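Local coordinates for ribosome inactivating type 1 protein (Iris hollandica, PDB 3MVG) that belongs to the type 1 ribosome-inactivating protein family, the single-chain class of these plant proteins, at residues T11-Y16 with N174-Q179; T31-I36 with A245-W250; P37-Q42 with V69-V74; N121-I126 with Y185-P190. All blocks are in the same frame, centred on the assembly; numbering follows the deposited sequence.

Contact 1: residues T11-Y16 with N174-Q179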
# COMPACT_ATOMS: atom_id res chain seq x y z
N THR A 11 1.71 -14.38 -10.61
CA THR A 11 1.47 -13.40 -9.55
C THR A 11 1.30 -11.98 -10.09
O THR A 11 2.10 -11.49 -10.89
CB THR A 11 2.60 -13.41 -8.50
OG1 THR A 11 2.56 -14.64 -7.78
CG2 THR A 11 2.45 -12.27 -7.49
N THR A 12 0.25 -11.34 -9.60
CA THR A 12 -0.01 -9.93 -9.85
C THR A 12 -0.09 -9.21 -8.50
O THR A 12 -0.12 -9.86 -7.44
CB THR A 12 -1.35 -9.75 -10.59
OG1 THR A 12 -2.40 -10.26 -9.77
CG2 THR A 12 -1.35 -10.46 -11.95
N ARG A 13 -0.12 -7.88 -8.52
CA ARG A 13 -0.32 -7.11 -7.29
C ARG A 13 -1.60 -7.57 -6.61
O ARG A 13 -1.62 -7.81 -5.39
CB ARG A 13 -0.37 -5.61 -7.58
CG ARG A 13 0.86 -5.06 -8.28
CD ARG A 13 0.72 -3.55 -8.55
NE ARG A 13 1.34 -3.15 -9.81
CZ ARG A 13 2.37 -2.30 -9.91
NH1 ARG A 13 2.91 -1.76 -8.83
NH2 ARG A 13 2.86 -2.00 -11.11
N ARG A 14 -2.66 -7.73 -7.40
CA ARG A 14 -3.97 -8.12 -6.92
C ARG A 14 -3.97 -9.52 -6.30
O ARG A 14 -4.54 -9.71 -5.23
CB ARG A 14 -4.96 -8.04 -8.08
CG ARG A 14 -6.43 -7.95 -7.71
CD ARG A 14 -7.21 -7.66 -8.99
NE ARG A 14 -8.62 -7.32 -8.78
CZ ARG A 14 -9.63 -8.17 -8.95
NH1 ARG A 14 -10.87 -7.76 -8.74
NH2 ARG A 14 -9.41 -9.43 -9.33
N SER A 15 -3.33 -10.49 -6.95
CA SER A 15 -3.33 -11.85 -6.42
C SER A 15 -2.55 -11.97 -5.10
O SER A 15 -2.97 -12.69 -4.20
CB SER A 15 -2.85 -12.90 -7.44
OG SER A 15 -1.45 -12.82 -7.69
N TYR A 16 -1.45 -11.24 -5.00
CA TYR A 16 -0.67 -11.24 -3.76
C TYR A 16 -1.47 -10.57 -2.64
O TYR A 16 -1.58 -11.10 -1.53
CB TYR A 16 0.68 -10.57 -3.98
CG TYR A 16 1.53 -10.55 -2.73
CD1 TYR A 16 2.09 -11.72 -2.22
CD2 TYR A 16 1.75 -9.37 -2.04
CE1 TYR A 16 2.86 -11.70 -1.05
CE2 TYR A 16 2.51 -9.33 -0.88
CZ TYR A 16 3.07 -10.50 -0.40
OH TYR A 16 3.82 -10.43 0.75
N ASN A 174 4.53 -2.78 -4.83
CA ASN A 174 5.20 -1.76 -5.66
C ASN A 174 6.27 -2.35 -6.58
O ASN A 174 6.76 -1.69 -7.50
CB ASN A 174 5.87 -0.72 -4.78
CG ASN A 174 4.88 0.22 -4.10
OD1 ASN A 174 3.69 0.22 -4.38
ND2 ASN A 174 5.39 1.01 -3.16
N ASN A 175 6.65 -3.59 -6.31
CA ASN A 175 7.68 -4.26 -7.08
C ASN A 175 7.17 -5.43 -7.91
O ASN A 175 7.96 -6.15 -8.51
CB ASN A 175 8.84 -4.63 -6.17
CG ASN A 175 9.68 -3.44 -5.85
OD1 ASN A 175 10.28 -2.85 -6.75
ND2 ASN A 175 9.70 -3.03 -4.58
N ILE A 176 5.86 -5.60 -7.96
CA ILE A 176 5.24 -6.53 -8.89
C ILE A 176 4.77 -5.70 -10.08
O ILE A 176 3.80 -4.96 -9.99
CB ILE A 176 4.07 -7.30 -8.25
CG1 ILE A 176 4.57 -8.16 -7.07
CG2 ILE A 176 3.34 -8.15 -9.31
CD1 ILE A 176 3.46 -8.69 -6.18
N ILE A 177 5.51 -5.81 -11.18
CA ILE A 177 5.31 -4.93 -12.32
C ILE A 177 4.42 -5.67 -13.30
O ILE A 177 4.88 -6.29 -14.26
CB ILE A 177 6.66 -4.57 -12.97
CG1 ILE A 177 7.71 -4.20 -11.90
CG2 ILE A 177 6.48 -3.46 -14.00
CD1 ILE A 177 7.36 -3.04 -10.96
N ASP A 178 3.12 -5.64 -13.03
CA ASP A 178 2.18 -6.50 -13.74
C ASP A 178 1.47 -5.81 -14.89
O ASP A 178 0.57 -6.40 -15.49
CB ASP A 178 1.19 -7.17 -12.77
CG ASP A 178 0.31 -6.19 -12.02
OD1 ASP A 178 0.22 -5.00 -12.41
OD2 ASP A 178 -0.30 -6.62 -11.02
N GLN A 179 1.88 -4.59 -15.22
CA GLN A 179 1.31 -3.92 -16.39
C GLN A 179 2.16 -4.06 -17.64
O GLN A 179 1.82 -3.54 -18.71
CB GLN A 179 0.95 -2.47 -16.08
CG GLN A 179 -0.21 -2.34 -15.07
CD GLN A 179 -1.40 -3.26 -15.36
OE1 GLN A 179 -1.86 -4.00 -14.48
NE2 GLN A 179 -1.91 -3.20 -16.59
O HOH W 1 5.16 0.03 -8.80
O HOH W 2 3.12 -2.03 -13.73
O HOH W 3 -2.78 -6.38 -10.13
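D178 OD2 is gripped by two donors: the backbone N of R13 at 2.8 Å, and a water (water 3) at 2.6 Å from OD2 that also takes the N-H of R14. The R13 bond is nearly straight (164°) and reaches OD2 on its anti side, somewhat out of the carboxylate plane. A chi1 of 62° sets D178 CG between its own backbone N and carbonyl carbon, on the side of the helix start, and OD2 reaches R13 N from there. Helix 13-27 opens with a capping box, in which T12 OG1 accepts from S15 N and S15 OG accepts from T12 N. D178 adds an acceptor from outside the helix, and its negative charge would be expected to be favoured by the N-terminal end of the helix. T12 OG1 also binds a glycerol. The other oxygen, D178 OD1, lies at the edge of the R13 guanidinium and makes a salt bridge that is weak at 3.4 Å from NE. One face of the guanidinium lies over I176 O, which sits 2.9 Å above the plane near its centre. Waters at the edge link NH1 to N174 O and, weakly, NH2 to Q179 N. Beneath the helix start, I176 CG2 packs 3.7 Å from T12 C, while I176 CD1 meets T11 CG2 and Y16 CB. R14 extends to D18 of the second subunit.

Contact 2: residues T31-I36 with A245-W250; sequences TSVHDI and ALLLRW
I36 CG2, anti to its backbone N with CG1 beside that N (chi1 -49°), and L247 CG, anti to its own carbonyl carbon (chi1 -56°), meet at 3.6 Å, and the two side chains cross at about a right angle. The same I36 methyl also lies against main chain, with CG2 3.5 Å from A245 C and close to L246 N, so this branch touches both a peptide unit and a leucine. The other branch of I36 ends in CD1, which approaches L247 CD2 at 4.1 Å. L247 divides its two methyls between two residues: CD2 stays with I36, whereas CD1 reaches V33 CB at 3.6 Å. V33 and I36 are the ends of a type I' beta turn, which closes a tight beta hairpin between strands 32-33 and 36-37. Both V33 N to I36 O and I36 N to V33 O are hydrogen-bonded, and the pairing puts the two side chains on the L247 side of the hairpin. H34 and D35 form the turn itself, both at positive phi. No hydrogen bond joins the two segments; the contact is apolar and buried. L247 is held by backbone bonds to P37 and L39 just beyond I36, and I36 also touches R239 of helix 235-240. At the turn, D35 makes a salt bridge to R184 of the second subunit.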
# COMPACT_ATOMS: atom_id res chain seq x y z
N THR A 31 -12.89 -10.23 16.30
CA THR A 31 -12.93 -9.00 17.09
C THR A 31 -12.12 -7.92 16.39
O THR A 31 -11.03 -8.17 15.86
CB THR A 31 -12.43 -9.24 18.53
OG1 THR A 31 -13.27 -10.20 19.16
CG2 THR A 31 -12.42 -7.95 19.36
N SER A 32 -12.68 -6.71 16.39
CA SER A 32 -12.09 -5.54 15.76
C SER A 32 -11.79 -4.53 16.86
O SER A 32 -12.65 -4.26 17.71
CB SER A 32 -13.12 -4.94 14.79
OG SER A 32 -12.61 -3.83 14.08
N VAL A 33 -10.58 -3.98 16.88
CA VAL A 33 -10.22 -2.91 17.82
C VAL A 33 -9.71 -1.73 17.00
O VAL A 33 -8.71 -1.84 16.29
CB VAL A 33 -9.15 -3.37 18.85
CG1 VAL A 33 -8.79 -2.22 19.79
CG2 VAL A 33 -9.66 -4.56 19.67
N HIS A 34 -10.42 -0.60 17.08
CA HIS A 34 -10.11 0.57 16.24
C HIS A 34 -9.94 0.20 14.77
O HIS A 34 -9.04 0.70 14.09
CB HIS A 34 -8.88 1.32 16.76
CG HIS A 34 -9.07 1.91 18.11
ND1 HIS A 34 -9.85 3.04 18.32
CD2 HIS A 34 -8.59 1.55 19.32
CE1 HIS A 34 -9.83 3.34 19.61
NE2 HIS A 34 -9.08 2.45 20.24
N ASP A 35 -10.82 -0.69 14.30
CA ASP A 35 -10.86 -1.12 12.90
C ASP A 35 -9.65 -1.93 12.44
O ASP A 35 -9.38 -2.02 11.24
CB ASP A 35 -11.18 0.05 11.96
CG ASP A 35 -12.58 0.57 12.15
OD1 ASP A 35 -13.47 -0.23 12.50
OD2 ASP A 35 -12.79 1.78 11.96
N ILE A 36 -8.93 -2.50 13.41
CA ILE A 36 -7.86 -3.44 13.15
C ILE A 36 -8.25 -4.78 13.78
O ILE A 36 -8.70 -4.82 14.92
CB ILE A 36 -6.51 -2.96 13.72
CG1 ILE A 36 -6.23 -1.51 13.32
CG2 ILE A 36 -5.37 -3.88 13.26
CD1 ILE A 36 -4.98 -0.94 13.93
N ALA A 245 -2.14 -3.99 10.76
CA ALA A 245 -3.24 -4.71 10.12
C ALA A 245 -3.75 -5.90 10.90
O ALA A 245 -4.78 -6.47 10.55
CB ALA A 245 -2.85 -5.13 8.70
N LEU A 246 -3.00 -6.29 11.93
CA LEU A 246 -3.37 -7.34 12.87
C LEU A 246 -2.82 -6.93 14.22
O LEU A 246 -1.72 -6.38 14.28
CB LEU A 246 -2.75 -8.69 12.50
CG LEU A 246 -3.10 -9.32 11.15
CD1 LEU A 246 -2.22 -10.52 10.89
CD2 LEU A 246 -4.57 -9.71 11.12
N LEU A 247 -3.57 -7.22 15.28
CA LEU A 247 -3.13 -6.87 16.63
C LEU A 247 -2.83 -8.10 17.45
O LEU A 247 -3.67 -8.99 17.59
CB LEU A 247 -4.19 -6.05 17.37
CG LEU A 247 -4.70 -4.77 16.72
CD1 LEU A 247 -5.88 -4.26 17.52
CD2 LEU A 247 -3.62 -3.72 16.61
N LEU A 248 -1.62 -8.14 18.02
CA LEU A 248 -1.30 -9.14 19.04
C LEU A 248 -2.15 -8.86 20.28
O LEU A 248 -2.04 -7.77 20.85
CB LEU A 248 0.19 -9.09 19.39
CG LEU A 248 0.66 -10.13 20.41
CD1 LEU A 248 0.58 -11.54 19.83
CD2 LEU A 248 2.08 -9.81 20.82
N ARG A 249 -2.98 -9.81 20.69
CA ARG A 249 -3.88 -9.57 21.82
C ARG A 249 -3.09 -9.33 23.10
O ARG A 249 -2.20 -10.11 23.46
CB ARG A 249 -4.87 -10.73 21.98
CG ARG A 249 -5.95 -10.48 23.04
CD ARG A 249 -6.95 -11.62 23.11
NE ARG A 249 -7.68 -11.75 21.85
CZ ARG A 249 -8.93 -12.17 21.73
NH1 ARG A 249 -9.63 -12.55 22.79
NH2 ARG A 249 -9.48 -12.22 20.52
N TRP A 250 -3.42 -8.23 23.77
CA TRP A 250 -2.75 -7.83 25.00
C TRP A 250 -3.39 -8.50 26.22
O TRP A 250 -4.60 -8.43 26.39
CB TRP A 250 -2.78 -6.30 25.13
CG TRP A 250 -2.12 -5.76 26.37
CD1 TRP A 250 -0.81 -5.91 26.73
CD2 TRP A 250 -2.73 -4.98 27.40
NE1 TRP A 250 -0.57 -5.28 27.93
CE2 TRP A 250 -1.74 -4.70 28.36
CE3 TRP A 250 -4.03 -4.50 27.61
CZ2 TRP A 250 -2.00 -3.95 29.52
CZ3 TRP A 250 -4.29 -3.75 28.76
CH2 TRP A 250 -3.28 -3.49 29.70

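Contact 3: residues P37-Q42 with V69-V74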
# COMPACT_ATOMS: atom_id res chain seq x y z
N PRO A 37 -8.10 -5.88 13.02
CA PRO A 37 -8.42 -7.20 13.59
C PRO A 37 -7.56 -7.56 14.79
O PRO A 37 -6.34 -7.35 14.79
CB PRO A 37 -8.11 -8.16 12.44
CG PRO A 37 -8.31 -7.35 11.22
CD PRO A 37 -7.81 -5.98 11.57
N LEU A 38 -8.21 -8.11 15.80
CA LEU A 38 -7.54 -8.62 16.99
C LEU A 38 -7.30 -10.10 16.81
O LEU A 38 -8.22 -10.86 16.50
CB LEU A 38 -8.43 -8.38 18.21
CG LEU A 38 -7.87 -8.72 19.59
CD1 LEU A 38 -6.68 -7.84 19.93
CD2 LEU A 38 -8.97 -8.55 20.64
N LEU A 39 -6.06 -10.53 17.00
CA LEU A 39 -5.74 -11.95 16.90
C LEU A 39 -6.31 -12.71 18.11
O LEU A 39 -6.60 -12.09 19.15
CB LEU A 39 -4.23 -12.15 16.76
CG LEU A 39 -3.66 -11.65 15.42
CD1 LEU A 39 -2.17 -11.78 15.41
CD2 LEU A 39 -4.26 -12.40 14.21
N PRO A 40 -6.51 -14.03 17.97
CA PRO A 40 -7.11 -14.80 19.06
C PRO A 40 -6.23 -14.91 20.30
O PRO A 40 -5.02 -14.67 20.25
CB PRO A 40 -7.33 -16.19 18.47
CG PRO A 40 -6.66 -16.21 17.18
CD PRO A 40 -6.33 -14.83 16.75
N ALA A 41 -6.87 -15.27 21.40
CA ALA A 41 -6.17 -15.76 22.59
C ALA A 41 -5.73 -17.21 22.35
O ALA A 41 -6.40 -17.95 21.63
CB ALA A 41 -7.08 -15.66 23.80
N GLN A 42 -4.61 -17.61 22.94
CA GLN A 42 -4.15 -19.00 22.80
C GLN A 42 -5.11 -19.96 23.51
O GLN A 42 -5.43 -19.77 24.69
CB GLN A 42 -2.71 -19.17 23.29
CG GLN A 42 -2.04 -20.45 22.78
CD GLN A 42 -0.57 -20.26 22.38
OE1 GLN A 42 -0.23 -19.41 21.55
NE2 GLN A 42 0.30 -21.09 22.95
N VAL A 69 -2.47 -16.89 16.99
CA VAL A 69 -2.28 -15.96 18.11
C VAL A 69 -1.31 -14.83 17.75
O VAL A 69 -1.51 -13.68 18.13
CB VAL A 69 -1.83 -16.71 19.40
CG1 VAL A 69 -1.57 -15.75 20.56
CG2 VAL A 69 -2.87 -17.73 19.80
N ASN A 70 -0.26 -15.15 16.99
CA ASN A 70 0.73 -14.13 16.67
C ASN A 70 1.03 -14.00 15.17
O ASN A 70 1.90 -13.22 14.78
CB ASN A 70 2.01 -14.32 17.49
CG ASN A 70 2.75 -15.59 17.15
OD1 ASN A 70 2.31 -16.39 16.32
ND2 ASN A 70 3.90 -15.79 17.80
N ALA A 71 0.29 -14.75 14.35
CA ALA A 71 0.46 -14.76 12.89
C ALA A 71 1.84 -15.21 12.44
O ALA A 71 2.26 -14.91 11.31
CB ALA A 71 0.11 -13.39 12.28
N TYR A 72 2.55 -15.95 13.29
CA TYR A 72 3.94 -16.29 13.04
C TYR A 72 4.15 -17.77 12.75
O TYR A 72 3.39 -18.63 13.18
CB TYR A 72 4.80 -15.87 14.23
CG TYR A 72 6.23 -15.51 13.90
CD1 TYR A 72 7.29 -16.38 14.18
CD2 TYR A 72 6.53 -14.28 13.31
CE1 TYR A 72 8.61 -16.03 13.90
CE2 TYR A 72 7.84 -13.91 13.04
CZ TYR A 72 8.87 -14.79 13.33
OH TYR A 72 10.16 -14.42 13.04
N VAL A 73 5.23 -18.06 12.02
CA VAL A 73 5.56 -19.43 11.62
C VAL A 73 6.07 -20.24 12.81
O VAL A 73 6.94 -19.76 13.54
CB VAL A 73 6.62 -19.41 10.49
CG1 VAL A 73 7.08 -20.82 10.14
CG2 VAL A 73 6.07 -18.73 9.24
N VAL A 74 5.55 -21.46 12.98
CA VAL A 74 6.02 -22.38 14.03
C VAL A 74 6.62 -23.67 13.45
O VAL A 74 7.34 -24.40 14.15
CB VAL A 74 4.90 -22.74 15.05
CG1 VAL A 74 4.35 -21.48 15.73
CG2 VAL A 74 3.78 -23.56 14.40
O HOH W 4 -3.12 -12.64 19.97
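L39 CD1 and V69 O lie 3.4 Å apart, and L39 CB comes equally near this carbonyl oxygen, so the leucine packs alongside the V69 peptide rather than against the valine side chain. The L39 CD1 methyl goes on to A71 CB at 4.2 Å. V69 presents its methyls to the other end of the loop: CG1 lies 3.6 Å from P40 O, and CG2 sits 3.5 Å from Q42 CA. The Q42 side chain crosses V69 at about a right angle. Its chain is bent at chi2 (140°), and OE1 comes within 3.6 Å of V69 CG2 while accepting a hydrogen bond from N67 ND2. No direct hydrogen bond spans the segments. Water 4 bridges them instead, donating to P40 O at 2.8 Å and to V69 O, and so supplies a polar partner to both carbonyls. Behind this shell, 69-74 is shaped by an Asx turn: N70 OD1 accepts from Y72 N, the donor standing above the amide carbonyl plane. A71 and Y72 both face N67 in a G1 beta bulge, with A71 at positive phi. N70 O is held by R164 and A71 O by S160, both of helix 146-164. The contact thus places the loop before strand 49-55 at the turn linking strands 61-67 and 72-78 of the mixed six-stranded sheet, with W201 of helix 201-210 also touching L39.

Contact 4: residues N121-I126 with Y185-P190; sequences NIDLGI and YDNFRP
L124 CB lies over one face of the F188 ring, 4.1 Å above its plane and offset toward the rim, while L124 CD1 meets P190 CD at 3.8 Å. F188 CB leads away from the other segment, but CG lies between the backbone N and the carbonyl carbon (chi1 72°), and the end of the ring comes back to L124. At the other end of the pairing, I126 CG2 forms a CH-pi contact with Y185, over the ring face and offset toward the rim, and I126 CB packs 3.6 Å from Y185 CD2. The backbones of L124 and F188 themselves form a single antiparallel bridge, a hydrogen-bonded pair, with L124 N donating to F188 O (2.8 Å) and F188 N to L124 O. L124 O is also approached by N187 CA in a CA-H...O contact and takes a bond from water 8, which joins it to D186 O. G125 packs closely, its CA 3.6 Å from N187 OD1.

At the polar edge, R189 NE donates to D123 OD1 at 2.8 Å in a salt bridge; the donor stands above the carboxylate plane, and the carboxylate and guanidinium planes are 50° apart. N121 O sits over the centre of one guanidinium face. Waters extend this edge: water 5 joins R189 NH1 to N121 OD1, and water 7 joins D123 OD2 to N187 ND2. The bridge ties the lead-in to helix 126-138 to the stretch between strand 184-185 and helix 192-199, and Q157 of helix 146-164 touches both L124 and P190.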
# COMPACT_ATOMS: atom_id res chain seq x y z
N ASN A 121 20.36 -7.64 4.25
CA ASN A 121 21.15 -8.06 3.08
C ASN A 121 20.52 -9.19 2.27
O ASN A 121 21.19 -9.83 1.45
CB ASN A 121 22.57 -8.42 3.52
CG ASN A 121 23.25 -7.28 4.27
OD1 ASN A 121 23.18 -6.12 3.86
ND2 ASN A 121 23.90 -7.60 5.38
N ILE A 122 19.22 -9.42 2.48
CA ILE A 122 18.49 -10.50 1.82
C ILE A 122 17.38 -9.93 0.95
O ILE A 122 16.47 -9.26 1.46
CB ILE A 122 17.93 -11.51 2.85
CG1 ILE A 122 19.09 -12.24 3.56
CG2 ILE A 122 16.95 -12.49 2.19
CD1 ILE A 122 18.68 -13.09 4.75
N ASP A 123 17.46 -10.17 -0.35
CA ASP A 123 16.45 -9.69 -1.32
C ASP A 123 15.07 -10.25 -1.00
O ASP A 123 14.93 -11.43 -0.69
CB ASP A 123 16.80 -10.11 -2.75
CG ASP A 123 17.94 -9.31 -3.36
OD1 ASP A 123 18.33 -8.27 -2.82
OD2 ASP A 123 18.44 -9.75 -4.42
N LEU A 124 14.07 -9.38 -1.10
CA LEU A 124 12.67 -9.76 -0.98
C LEU A 124 11.93 -9.41 -2.26
O LEU A 124 12.10 -8.32 -2.83
CB LEU A 124 12.02 -9.04 0.20
CG LEU A 124 12.61 -9.32 1.58
CD1 LEU A 124 11.89 -8.49 2.62
CD2 LEU A 124 12.54 -10.81 1.95
N GLY A 125 11.07 -10.32 -2.69
CA GLY A 125 10.28 -10.16 -3.91
C GLY A 125 9.74 -11.52 -4.28
O GLY A 125 9.95 -12.49 -3.55
N ILE A 126 9.08 -11.60 -5.44
CA ILE A 126 8.48 -12.86 -5.86
C ILE A 126 9.53 -13.92 -6.23
O ILE A 126 9.35 -15.09 -5.91
CB ILE A 126 7.39 -12.63 -6.95
CG1 ILE A 126 6.28 -11.70 -6.41
CG2 ILE A 126 6.82 -13.95 -7.49
CD1 ILE A 126 5.62 -12.15 -5.11
N TYR A 185 9.22 -8.96 -11.92
CA TYR A 185 9.25 -9.00 -10.46
C TYR A 185 10.55 -8.43 -9.93
O TYR A 185 11.60 -9.07 -10.02
CB TYR A 185 9.09 -10.44 -9.97
CG TYR A 185 7.81 -11.07 -10.43
CD1 TYR A 185 7.80 -12.00 -11.47
CD2 TYR A 185 6.59 -10.72 -9.85
CE1 TYR A 185 6.63 -12.57 -11.91
CE2 TYR A 185 5.41 -11.28 -10.28
CZ TYR A 185 5.43 -12.21 -11.32
OH TYR A 185 4.26 -12.77 -11.75
N ASP A 186 10.49 -7.23 -9.37
CA ASP A 186 11.68 -6.57 -8.86
C ASP A 186 11.89 -6.89 -7.38
O ASP A 186 10.96 -7.30 -6.69
CB ASP A 186 11.57 -5.06 -9.04
CG ASP A 186 11.53 -4.64 -10.50
OD1 ASP A 186 11.99 -5.40 -11.38
OD2 ASP A 186 11.02 -3.53 -10.76
N ASN A 187 13.11 -6.68 -6.91
CA ASN A 187 13.49 -6.96 -5.54
C ASN A 187 13.79 -5.69 -4.77
O ASN A 187 14.16 -4.67 -5.35
CB ASN A 187 14.73 -7.85 -5.51
CG ASN A 187 14.43 -9.25 -5.97
OD1 ASN A 187 13.32 -9.75 -5.80
ND2 ASN A 187 15.43 -9.90 -6.55
N PHE A 188 13.61 -5.77 -3.45
CA PHE A 188 14.11 -4.74 -2.55
C PHE A 188 14.70 -5.46 -1.34
O PHE A 188 14.44 -6.65 -1.13
CB PHE A 188 13.00 -3.76 -2.15
CG PHE A 188 11.98 -4.33 -1.20
CD1 PHE A 188 10.89 -5.05 -1.69
CD2 PHE A 188 12.09 -4.15 0.18
CE1 PHE A 188 9.95 -5.60 -0.82
CE2 PHE A 188 11.15 -4.68 1.05
CZ PHE A 188 10.08 -5.41 0.55
N ARG A 189 15.49 -4.74 -0.55
CA ARG A 189 15.95 -5.25 0.73
C ARG A 189 15.35 -4.37 1.82
O ARG A 189 15.29 -3.15 1.66
CB ARG A 189 17.47 -5.25 0.80
CG ARG A 189 18.07 -6.28 -0.12
CD ARG A 189 19.57 -6.17 -0.20
NE ARG A 189 20.12 -7.31 -0.93
CZ ARG A 189 21.41 -7.64 -0.95
NH1 ARG A 189 22.30 -6.94 -0.25
NH2 ARG A 189 21.80 -8.70 -1.65
N PRO A 190 14.87 -4.99 2.92
CA PRO A 190 14.17 -4.21 3.93
C PRO A 190 15.09 -3.18 4.56
O PRO A 190 16.23 -3.49 4.91
CB PRO A 190 13.73 -5.26 4.95
CG PRO A 190 14.69 -6.37 4.79
CD PRO A 190 15.01 -6.40 3.32
O HOH W 5 22.33 -4.80 1.49
O HOH W 6 19.87 -11.32 -1.53
O HOH W 7 17.88 -8.55 -6.79
O HOH W 8 10.09 -6.82 -4.16
O HOH W 9 8.77 -9.16 -6.88

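The four contacts form two touching pairs. Contacts 1 and 4, with centres 14 Å apart, meet through hydrogen bonds of T11 O with Y185 OH and, beside the strand pair 176-177 and 184-185, N175 O with D186 N. Contacts 2 and 3, with centres 11 Å apart, share the run from 31 to 42, and P37 O pairs with L247 N. Between the pairs, contact centres are 26 to 28 Å apart. Helix 13-27 leads from contact 1 toward the hairpin of contact 2. Along the chain contacts 1 and 2 cross, which brings the first helix, the middle of the chain and the C-terminal part together in one fold; contacts 3 and 4 follow in series. All four come within reach of the second subunit, contact 3 through P37 alone.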